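Local coordinates for protein replicative DNA helicase (Helicobacter pylori, PDB 3GXV) that probably unwinds DNA at the replication fork as a hexameric, ATP-driven motor, its N-terminal domain taking part in the interplay between helicase and primase, at residues B[60-64]-B[65-69]; B[75-79]-B[80-84]; B[104-107]-B[108-112]. All coordinates share one frame; numbering follows the deposited sequence.

All three contacts are local, each spanning neighbouring residues of this all-helical N-terminal domain. Contact 1 caps helix 64-69 and contact 2 opens helix 79-87, the next helix in the chain; their centres are about 13 Å apart and they touch, Arg-68 NH1 lying 3.1 Å from Leu-82 CD1. Contact 3 is a mid-helix turn of helix 95-119 across the chain's centre from both, its centre about 31 Å from that of contact 1 and 25 Å from that of contact 2. Contact 1 also meets the second subunit, whereas contacts 2 and 3 touch no other chain of the assembly. None of the three includes a bound ligand.

Contact 1 of 3, residues B[60-64]-B[65-69]; sequences CPIDE and NFIRQ
Phe-66 reaches back from the first turn of its helix to the loop residues that precede it. CB sits 3.7 Å from Pro-61 O. With CG beside the backbone N (chi1 -63°), the ring leans toward residues 60-63: CG and CD1 lie under Cys-60 SG, CD2 approaches the Asp-63 carboxylate, CE2 touches Pro-61 CD at 4.1 Å, and at the far end CE1 and CZ also lie beneath Cys-60 SG. The sulfur is over one ring face, 3.6 Å from the Phe-66 centroid and 16° off the normal, a sulfur-aromatic contact; Asn-65 ND2 stands over the centre of the opposite face. Asp-63 is the N-cap of helix 64-69: its OD1 accepts from Phe-66 N at 2.9 Å with an N-H...O angle of 161°, while OD2 is hydrogen-bonded to Tyr-41 OH of the second subunit. One carboxylate therefore ties the helix start to the neighbouring chain. The backbone O of the same Asp-63 accepts from Ile-67 N, one turn on, at 2.9 Å, and Ile-62 CG2 packs on Ile-67 CD1 at 3.9 Å, where Ile-67 also meets Phe-48 and Leu-55 of helix 43-57. On another side, Glu-64 and Arg-68 run side by side in a salt bridge, their planes steeply turned; the OE2-NH2 approach is implausibly short and its detail doubtful. Phe-86 of helix 79-87 packs against both.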
ATOM      1  N   CYS B  60       5.973  -1.254  -3.424  1.00 27.72           N
ATOM      2  CA  CYS B  60       5.805  -0.894  -2.021  1.00 25.64           C
ATOM      3  C   CYS B  60       4.394  -0.354  -1.833  1.00 24.81           C
ATOM      4  O   CYS B  60       3.886   0.398  -2.669  1.00 27.02           O
ATOM      5  CB  CYS B  60       6.818   0.173  -1.591  1.00 25.23           C
ATOM      6  SG  CYS B  60       6.699   0.600   0.176  1.00 22.07           S
ATOM      7  N   PRO B  61       3.734  -0.735  -0.734  1.00 18.08           N
ATOM      8  CA  PRO B  61       2.379  -0.242  -0.521  1.00 14.37           C
ATOM      9  C   PRO B  61       2.293   1.285  -0.581  1.00 14.45           C
ATOM     10  O   PRO B  61       3.265   1.985  -0.309  1.00 13.12           O
ATOM     11  CB  PRO B  61       2.034  -0.788   0.863  1.00 15.61           C
ATOM     12  CG  PRO B  61       2.819  -2.063   0.942  1.00 11.83           C
ATOM     13  CD  PRO B  61       4.139  -1.665   0.338  1.00 17.34           C
ATOM     14  N   ILE B  62       1.131   1.797  -0.964  1.00 11.11           N
ATOM     15  CA  ILE B  62       0.933   3.236  -0.998  1.00  8.89           C
ATOM     16  C   ILE B  62       0.028   3.543   0.179  1.00  8.62           C
ATOM     17  O   ILE B  62      -1.184   3.401   0.087  1.00  7.83           O
ATOM     18  CB  ILE B  62       0.240   3.691  -2.282  1.00  8.37           C
ATOM     19  CG1 ILE B  62       1.183   3.492  -3.468  1.00  6.54           C
ATOM     20  CG2 ILE B  62      -0.205   5.146  -2.136  1.00  4.76           C
ATOM     21  CD1 ILE B  62       0.533   3.714  -4.833  1.00  7.46           C
ATOM     22  N   ASP B  63       0.620   3.937   1.298  1.00 10.23           N
ATOM     23  CA  ASP B  63      -0.161   4.250   2.483  1.00  9.95           C
ATOM     24  C   ASP B  63       0.426   5.440   3.226  1.00  8.41           C
ATOM     25  O   ASP B  63       1.431   6.013   2.803  1.00  8.42           O
ATOM     26  CB  ASP B  63      -0.250   3.020   3.407  1.00  8.31           C
ATOM     27  CG  ASP B  63       1.121   2.471   3.810  1.00  7.53           C
ATOM     28  OD1 ASP B  63       1.976   3.266   4.242  1.00  5.89           O
ATOM     29  OD2 ASP B  63       1.330   1.238   3.716  1.00  6.41           O
ATOM     30  N   GLU B  64      -0.222   5.820   4.318  1.00 10.16           N
ATOM     31  CA  GLU B  64       0.228   6.943   5.121  1.00 12.83           C
ATOM     32  C   GLU B  64       1.700   6.792   5.513  1.00 12.36           C
ATOM     33  O   GLU B  64       2.488   7.736   5.372  1.00 11.08           O
ATOM     34  CB  GLU B  64      -0.639   7.064   6.371  1.00 16.17           C
ATOM     35  CG  GLU B  64      -1.335   8.410   6.490  1.00 20.52           C
ATOM     36  CD  GLU B  64      -2.256   8.497   7.687  1.00 22.20           C
ATOM     37  OE1 GLU B  64      -3.150   7.638   7.813  1.00 23.87           O
ATOM     38  OE2 GLU B  64      -2.089   9.428   8.498  1.00 23.45           O
ATOM     39  N   ASN B  65       2.064   5.602   5.997  1.00 11.94           N
ATOM     40  CA  ASN B  65       3.442   5.318   6.414  1.00 10.79           C
ATOM     41  C   ASN B  65       4.461   5.560   5.310  1.00  9.28           C
ATOM     42  O   ASN B  65       5.294   6.445   5.418  1.00  8.65           O
ATOM     43  CB  ASN B  65       3.563   3.870   6.929  1.00  8.42           C
ATOM     44  CG  ASN B  65       5.013   3.404   7.072  1.00  7.96           C
ATOM     45  OD1 ASN B  65       5.898   4.187   7.402  1.00  7.10           O
ATOM     46  ND2 ASN B  65       5.250   2.116   6.839  1.00  4.85           N
ATOM     47  N   PHE B  66       4.390   4.789   4.237  1.00  9.36           N
ATOM     48  CA  PHE B  66       5.357   4.944   3.163  1.00  9.36           C
ATOM     49  C   PHE B  66       5.327   6.248   2.377  1.00 11.18           C
ATOM     50  O   PHE B  66       6.352   6.664   1.831  1.00  7.45           O
ATOM     51  CB  PHE B  66       5.243   3.753   2.237  1.00 10.57           C
ATOM     52  CG  PHE B  66       5.592   2.457   2.909  1.00 11.90           C
ATOM     53  CD1 PHE B  66       6.903   2.191   3.286  1.00  9.92           C
ATOM     54  CD2 PHE B  66       4.603   1.526   3.212  1.00 12.37           C
ATOM     55  CE1 PHE B  66       7.226   1.025   3.950  1.00 12.10           C
ATOM     56  CE2 PHE B  66       4.919   0.356   3.877  1.00 12.91           C
ATOM     57  CZ  PHE B  66       6.233   0.103   4.249  1.00 14.37           C
ATOM     58  N   ILE B  67       4.170   6.906   2.323  1.00 13.68           N
ATOM     59  CA  ILE B  67       4.091   8.158   1.587  1.00 14.96           C
ATOM     60  C   ILE B  67       4.959   9.162   2.309  1.00 14.90           C
ATOM     61  O   ILE B  67       5.666   9.943   1.685  1.00 15.53           O
ATOM     62  CB  ILE B  67       2.645   8.701   1.508  1.00 14.61           C
ATOM     63  CG1 ILE B  67       1.810   7.834   0.572  1.00 14.47           C
ATOM     64  CG2 ILE B  67       2.658  10.137   1.026  1.00 14.52           C
ATOM     65  CD1 ILE B  67       2.307   7.823  -0.859  1.00 15.25           C
ATOM     66  N   ARG B  68       4.922   9.119   3.633  1.00 19.23           N
ATOM     67  CA  ARG B  68       5.703  10.045   4.432  1.00 21.71           C
ATOM     68  C   ARG B  68       7.168   9.633   4.490  1.00 26.61           C
ATOM     69  O   ARG B  68       8.044  10.474   4.682  1.00 25.70           O
ATOM     70  CB  ARG B  68       5.138  10.128   5.841  1.00 20.45           C
ATOM     71  CG  ARG B  68       3.685  10.560   5.908  1.00 20.67           C
ATOM     72  CD  ARG B  68       3.434  11.291   7.214  1.00 22.71           C
ATOM     73  NE  ARG B  68       2.178  10.929   7.860  1.00 23.38           N
ATOM     74  CZ  ARG B  68       0.988  10.998   7.280  1.00 26.94           C
ATOM     75  NH1 ARG B  68       0.878  11.410   6.026  1.00 29.18           N
ATOM     76  NH2 ARG B  68      -0.102  10.669   7.966  1.00 28.86           N
ATOM     77  N   GLN B  69       7.433   8.340   4.341  1.00 26.65           N
ATOM     78  CA  GLN B  69       8.806   7.861   4.355  1.00 30.10           C
ATOM     79  C   GLN B  69       9.481   8.185   3.025  1.00 33.46           C
ATOM     80  O   GLN B  69      10.653   8.535   2.991  1.00 34.67           O
ATOM     81  CB  GLN B  69       8.855   6.344   4.590  1.00 28.66           C
ATOM     82  CG  GLN B  69       8.762   5.917   6.046  1.00 25.82           C
ATOM     83  CD  GLN B  69       9.139   4.453   6.245  1.00 23.60           C
ATOM     84  OE1 GLN B  69      10.210   4.018   5.825  1.00 25.80           O
ATOM     85  NE2 GLN B  69       8.264   3.691   6.892  1.00 20.10           N
TER

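Contact 2 of 3, residues B[75-79]-B[80-84]; sequences KQIKE and EDLVA
Lys-78 O receives two backbone donors at the start of helix 79-87: Asp-81 N at 2.7 Å, and Leu-82 N in a bond that is long and weak. The nearer donor stands above the carbonyl plane, 35° out of it, as the chain tightens into its first turn. Next along, Glu-79 O accepts Val-83 N at 3.1 Å (N-H...O angle 175°), the i to i+4 geometry of an alpha helix, with a weaker i+3 bond from Leu-82 N to the same oxygen. Beside these bonds Ile-77 supplies the apolar side. Its CG2, anti to the backbone N, reaches Leu-82 CD2 at 3.8 Å, the two side chains crossing at about a right angle, and comes equally near Asp-81 CB. Both Ile-77 and Leu-82 also pack on Met-71, and Ile-77 on Leu-47 of helix 43-57. The Asp-81 carboxylate divides its oxygens: OD2 accepts from a water 2.6 Å away that bonds weakly to Lys-78 N, and OD1 is hydrogen-bonded to Tyr-42 OH. Lys-78 NZ stays 4.7 Å from Glu-80 OE1, so any attraction there would be electrostatic at a distance. The helix dipole would probably favour the acidic Glu-79, Glu-80 and Asp-81 near this N-terminus.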
ATOM      1  N   LYS B  75      12.109  18.825  -0.134  1.00 56.29           N
ATOM      2  CA  LYS B  75      10.811  19.349  -0.482  1.00 56.08           C
ATOM      3  C   LYS B  75       9.875  18.427   0.298  1.00 56.12           C
ATOM      4  O   LYS B  75      10.103  17.216   0.357  1.00 59.33           O
ATOM      5  CB  LYS B  75      10.577  19.183  -1.987  1.00 52.48           C
ATOM      6  CG  LYS B  75       9.291  19.767  -2.489  1.00 48.08           C
ATOM      7  CD  LYS B  75       9.285  21.270  -2.341  1.00 45.57           C
ATOM      8  CE  LYS B  75       8.067  21.866  -3.018  1.00 45.52           C
ATOM      9  NZ  LYS B  75       6.796  21.422  -2.381  1.00 45.23           N
ATOM     10  N   GLN B  76       8.848  18.996   0.915  1.00 53.25           N
ATOM     11  CA  GLN B  76       7.916  18.196   1.689  1.00 50.40           C
ATOM     12  C   GLN B  76       6.464  18.620   1.489  1.00 48.17           C
ATOM     13  O   GLN B  76       6.184  19.734   1.045  1.00 49.73           O
ATOM     14  CB  GLN B  76       8.294  18.269   3.174  1.00 49.14           C
ATOM     15  CG  GLN B  76       7.327  17.534   4.076  1.00 46.72           C
ATOM     16  CD  GLN B  76       7.974  17.022   5.341  1.00 45.31           C
ATOM     17  OE1 GLN B  76       8.889  16.196   5.290  1.00 44.10           O
ATOM     18  NE2 GLN B  76       7.501  17.504   6.488  1.00 44.10           N
ATOM     19  N   ILE B  77       5.547  17.711   1.806  1.00 40.27           N
ATOM     20  CA  ILE B  77       4.115  17.966   1.685  1.00 32.71           C
ATOM     21  C   ILE B  77       3.518  18.308   3.052  1.00 31.95           C
ATOM     22  O   ILE B  77       3.384  17.437   3.912  1.00 30.97           O
ATOM     23  CB  ILE B  77       3.365  16.733   1.119  1.00 26.80           C
ATOM     24  CG1 ILE B  77       3.848  16.434  -0.298  1.00 22.25           C
ATOM     25  CG2 ILE B  77       1.871  16.993   1.102  1.00 21.89           C
ATOM     26  CD1 ILE B  77       3.145  15.255  -0.949  1.00 17.99           C
ATOM     27  N   LYS B  78       3.152  19.574   3.239  1.00 32.14           N
ATOM     28  CA  LYS B  78       2.584  20.041   4.499  1.00 31.79           C
ATOM     29  C   LYS B  78       1.506  19.111   5.032  1.00 32.49           C
ATOM     30  O   LYS B  78       0.567  18.753   4.313  1.00 34.13           O
ATOM     31  CB  LYS B  78       2.018  21.447   4.336  1.00 30.56           C
ATOM     32  CG  LYS B  78       3.074  22.484   4.027  1.00 30.82           C
ATOM     33  CD  LYS B  78       2.480  23.876   3.998  1.00 30.84           C
ATOM     34  CE  LYS B  78       3.544  24.926   3.721  1.00 30.42           C
ATOM     35  NZ  LYS B  78       2.947  26.290   3.742  1.00 31.53           N
ATOM     36  N   GLU B  79       1.656  18.736   6.303  1.00 31.88           N
ATOM     37  CA  GLU B  79       0.730  17.831   6.970  1.00 29.92           C
ATOM     38  C   GLU B  79      -0.741  18.065   6.679  1.00 27.67           C
ATOM     39  O   GLU B  79      -1.511  17.107   6.563  1.00 26.77           O
ATOM     40  CB  GLU B  79       0.950  17.862   8.485  1.00 31.98           C
ATOM     41  CG  GLU B  79       1.992  16.878   8.980  1.00 33.49           C
ATOM     42  CD  GLU B  79       1.605  15.432   8.719  1.00 34.26           C
ATOM     43  OE1 GLU B  79       0.519  15.012   9.170  1.00 34.79           O
ATOM     44  OE2 GLU B  79       2.393  14.712   8.069  1.00 34.97           O
ATOM     45  N   GLU B  80      -1.151  19.321   6.566  1.00 23.68           N
ATOM     46  CA  GLU B  80      -2.557  19.587   6.301  1.00 20.72           C
ATOM     47  C   GLU B  80      -2.988  19.062   4.936  1.00 18.79           C
ATOM     48  O   GLU B  80      -4.138  18.662   4.756  1.00 14.66           O
ATOM     49  CB  GLU B  80      -2.858  21.084   6.406  1.00 24.68           C
ATOM     50  CG  GLU B  80      -1.968  21.991   5.567  1.00 30.56           C
ATOM     51  CD  GLU B  80      -0.812  22.588   6.362  1.00 34.67           C
ATOM     52  OE1 GLU B  80      -0.166  23.523   5.842  1.00 36.22           O
ATOM     53  OE2 GLU B  80      -0.545  22.126   7.499  1.00 36.02           O
ATOM     54  N   ASP B  81      -2.058  19.053   3.985  1.00 17.76           N
ATOM     55  CA  ASP B  81      -2.347  18.584   2.631  1.00 17.70           C
ATOM     56  C   ASP B  81      -2.434  17.066   2.566  1.00 17.72           C
ATOM     57  O   ASP B  81      -3.090  16.510   1.681  1.00 11.55           O
ATOM     58  CB  ASP B  81      -1.279  19.088   1.651  1.00 20.55           C
ATOM     59  CG  ASP B  81      -1.437  20.565   1.330  1.00 22.95           C
ATOM     60  OD1 ASP B  81      -2.564  20.980   1.015  1.00 26.01           O
ATOM     61  OD2 ASP B  81      -0.443  21.311   1.386  1.00 25.71           O
ATOM     62  N   LEU B  82      -1.758  16.414   3.509  1.00 17.93           N
ATOM     63  CA  LEU B  82      -1.746  14.963   3.598  1.00 18.71           C
ATOM     64  C   LEU B  82      -3.068  14.504   4.195  1.00 19.31           C
ATOM     65  O   LEU B  82      -3.788  13.715   3.587  1.00 18.54           O
ATOM     66  CB  LEU B  82      -0.579  14.489   4.480  1.00 22.90           C
ATOM     67  CG  LEU B  82       0.856  14.599   3.944  1.00 23.50           C
ATOM     68  CD1 LEU B  82       1.844  14.235   5.039  1.00 24.95           C
ATOM     69  CD2 LEU B  82       1.041  13.677   2.751  1.00 23.02           C
ATOM     70  N   VAL B  83      -3.392  15.014   5.381  1.00 19.70           N
ATOM     71  CA  VAL B  83      -4.633  14.643   6.055  1.00 21.46           C
ATOM     72  C   VAL B  83      -5.819  14.947   5.150  1.00 23.08           C
ATOM     73  O   VAL B  83      -6.875  14.315   5.257  1.00 22.60           O
ATOM     74  CB  VAL B  83      -4.809  15.410   7.384  1.00 20.14           C
ATOM     75  CG1 VAL B  83      -3.544  15.308   8.206  1.00 20.12           C
ATOM     76  CG2 VAL B  83      -5.141  16.853   7.111  1.00 21.01           C
ATOM     77  N   ALA B  84      -5.637  15.918   4.257  1.00 22.65           N
ATOM     78  CA  ALA B  84      -6.687  16.296   3.319  1.00 23.30           C
ATOM     79  C   ALA B  84      -6.913  15.121   2.378  1.00 23.66           C
ATOM     80  O   ALA B  84      -8.046  14.693   2.139  1.00 24.42           O
ATOM     81  CB  ALA B  84      -6.266  17.531   2.523  1.00 24.56           C
TER
HETATM   82  O   HOH W   1       1.985  20.812   0.715  1.00 26.01           O

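Contact 3 of 3, residues B[104-107]-B[108-112]; sequences ASIK and RKLFG
Arg-108 folds back against the preceding turn, and this is the close-packed side of the contact. Bent at chi3 (-57°), its chain lays the guanidinium over the backbone, with Ser-105 CA 3.1 Å above the plane and toward its rim. Ala-104 O lies over the guanidinium face too, 3.0 Å from Arg-108 NH1 but at an angle too poor for a hydrogen bond. A water joins Ser-105 OG, to which it donates at 2.9 Å, with Arg-108 NH2, from which it accepts weakly. Asp-39 is the second anchor here: its OD1 is hydrogen-bonded to Ser-105 OG and its backbone O takes a weak bond from Arg-108 NH2, linking helix 95-119 to an earlier loop. The motif beneath is ordinary alpha-helix in mid-course, with successive i to i+4 bonds; Lys-109 N meets Ser-105 O in the carbonyl plane, while Arg-108 N approaches Ala-104 O from 36° out of its plane. On a different side the packing is sparser and the residues are exposed: Ile-106 CG2 and Leu-110 CD1 just meet at 4.0 Å. Phe-111, with CG anti to the backbone N, carries its ring away; of its side chain only CB comes near Lys-107 O, at 3.6 Å, while its backbone N is hydrogen-bonded to that oxygen.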
ATOM      1  N   ALA B 104      -9.195  19.746 -17.113  1.00  5.12           N
ATOM      2  CA  ALA B 104      -8.838  21.058 -16.578  1.00  1.99           C
ATOM      3  C   ALA B 104      -7.341  21.299 -16.742  1.00  2.75           C
ATOM      4  O   ALA B 104      -6.881  22.436 -16.806  1.00  1.00           O
ATOM      5  CB  ALA B 104      -9.244  21.170 -15.118  1.00  1.00           C
ATOM      6  N   SER B 105      -6.580  20.216 -16.803  1.00  4.69           N
ATOM      7  CA  SER B 105      -5.147  20.323 -17.011  1.00  2.56           C
ATOM      8  C   SER B 105      -4.963  20.878 -18.424  1.00  1.82           C
ATOM      9  O   SER B 105      -4.267  21.863 -18.629  1.00  2.92           O
ATOM     10  CB  SER B 105      -4.487  18.952 -16.892  1.00  2.09           C
ATOM     11  OG  SER B 105      -3.121  19.024 -17.235  1.00  3.46           O
ATOM     12  N   ILE B 106      -5.639  20.262 -19.388  1.00  6.03           N
ATOM     13  CA  ILE B 106      -5.561  20.689 -20.784  1.00  5.17           C
ATOM     14  C   ILE B 106      -6.012  22.139 -20.978  1.00  2.86           C
ATOM     15  O   ILE B 106      -5.423  22.887 -21.767  1.00  1.00           O
ATOM     16  CB  ILE B 106      -6.405  19.746 -21.685  1.00  3.30           C
ATOM     17  CG1 ILE B 106      -5.799  18.340 -21.644  1.00  3.61           C
ATOM     18  CG2 ILE B 106      -6.472  20.285 -23.123  1.00  1.00           C
ATOM     19  CD1 ILE B 106      -6.522  17.328 -22.516  1.00  2.98           C
ATOM     20  N   LYS B 107      -7.065  22.527 -20.268  1.00  3.06           N
ATOM     21  CA  LYS B 107      -7.557  23.887 -20.353  1.00  2.06           C
ATOM     22  C   LYS B 107      -6.473  24.862 -19.903  1.00  4.00           C
ATOM     23  O   LYS B 107      -6.220  25.854 -20.581  1.00  4.23           O
ATOM     24  CB  LYS B 107      -8.814  24.072 -19.495  1.00  3.41           C
ATOM     25  CG  LYS B 107     -10.042  23.421 -20.069  1.00  6.13           C
ATOM     26  CD  LYS B 107     -11.316  24.049 -19.546  1.00  9.58           C
ATOM     27  CE  LYS B 107     -11.485  25.467 -20.062  1.00 10.85           C
ATOM     28  NZ  LYS B 107     -12.815  26.057 -19.731  1.00 12.89           N
ATOM     29  N   ARG B 108      -5.838  24.579 -18.769  1.00  3.67           N
ATOM     30  CA  ARG B 108      -4.779  25.440 -18.240  1.00  7.58           C
ATOM     31  C   ARG B 108      -3.594  25.525 -19.212  1.00  7.53           C
ATOM     32  O   ARG B 108      -2.937  26.563 -19.317  1.00  6.52           O
ATOM     33  CB  ARG B 108      -4.304  24.932 -16.867  1.00  7.47           C
ATOM     34  CG  ARG B 108      -5.355  25.043 -15.763  1.00 11.31           C
ATOM     35  CD  ARG B 108      -4.746  24.818 -14.382  1.00 12.33           C
ATOM     36  NE  ARG B 108      -4.068  23.523 -14.288  1.00 12.42           N
ATOM     37  CZ  ARG B 108      -4.679  22.358 -14.096  1.00 10.00           C
ATOM     38  NH1 ARG B 108      -6.005  22.305 -13.964  1.00 11.31           N
ATOM     39  NH2 ARG B 108      -3.964  21.237 -14.058  1.00  6.89           N
ATOM     40  N   LYS B 109      -3.333  24.434 -19.926  1.00  8.40           N
ATOM     41  CA  LYS B 109      -2.259  24.403 -20.912  1.00 11.40           C
ATOM     42  C   LYS B 109      -2.679  25.238 -22.124  1.00  9.84           C
ATOM     43  O   LYS B 109      -1.857  25.837 -22.808  1.00  9.88           O
ATOM     44  CB  LYS B 109      -1.983  22.961 -21.349  1.00 19.20           C
ATOM     45  CG  LYS B 109      -1.464  22.066 -20.245  1.00 26.90           C
ATOM     46  CD  LYS B 109      -0.965  20.747 -20.814  1.00 32.92           C
ATOM     47  CE  LYS B 109      -0.761  19.715 -19.720  1.00 35.44           C
ATOM     48  NZ  LYS B 109       0.215  20.165 -18.686  1.00 38.01           N
ATOM     49  N   LEU B 110      -3.979  25.261 -22.375  1.00  6.96           N
ATOM     50  CA  LEU B 110      -4.540  26.018 -23.472  1.00  6.72           C
ATOM     51  C   LEU B 110      -4.358  27.497 -23.192  1.00  4.77           C
ATOM     52  O   LEU B 110      -3.904  28.254 -24.044  1.00  4.52           O
ATOM     53  CB  LEU B 110      -6.026  25.689 -23.612  1.00  3.59           C
ATOM     54  CG  LEU B 110      -6.336  24.347 -24.281  1.00  5.35           C
ATOM     55  CD1 LEU B 110      -7.782  23.971 -24.020  1.00  1.60           C
ATOM     56  CD2 LEU B 110      -6.055  24.447 -25.772  1.00  6.10           C
ATOM     57  N   PHE B 111      -4.720  27.881 -21.975  1.00  4.15           N
ATOM     58  CA  PHE B 111      -4.627  29.244 -21.491  1.00  6.98           C
ATOM     59  C   PHE B 111      -3.169  29.721 -21.428  1.00  8.57           C
ATOM     60  O   PHE B 111      -2.873  30.879 -21.736  1.00 10.31           O
ATOM     61  CB  PHE B 111      -5.264  29.323 -20.103  1.00 10.94           C
ATOM     62  CG  PHE B 111      -5.596  30.714 -19.670  1.00 17.28           C
ATOM     63  CD1 PHE B 111      -6.746  31.343 -20.129  1.00 19.40           C
ATOM     64  CD2 PHE B 111      -4.745  31.414 -18.809  1.00 20.93           C
ATOM     65  CE1 PHE B 111      -7.043  32.655 -19.734  1.00 19.33           C
ATOM     66  CE2 PHE B 111      -5.042  32.724 -18.414  1.00 19.49           C
ATOM     67  CZ  PHE B 111      -6.187  33.338 -18.876  1.00 18.51           C
ATOM     68  N   GLY B 112      -2.262  28.834 -21.030  1.00  4.92           N
ATOM     69  CA  GLY B 112      -0.863  29.212 -20.946  1.00  6.55           C
ATOM     70  C   GLY B 112      -0.302  29.560 -22.310  1.00  6.00           C
ATOM     71  O   GLY B 112       0.361  30.585 -22.476  1.00  8.23           O
TER
HETATM   72  O   HOH W   2      -1.871  21.380 -16.096  1.00 24.20           O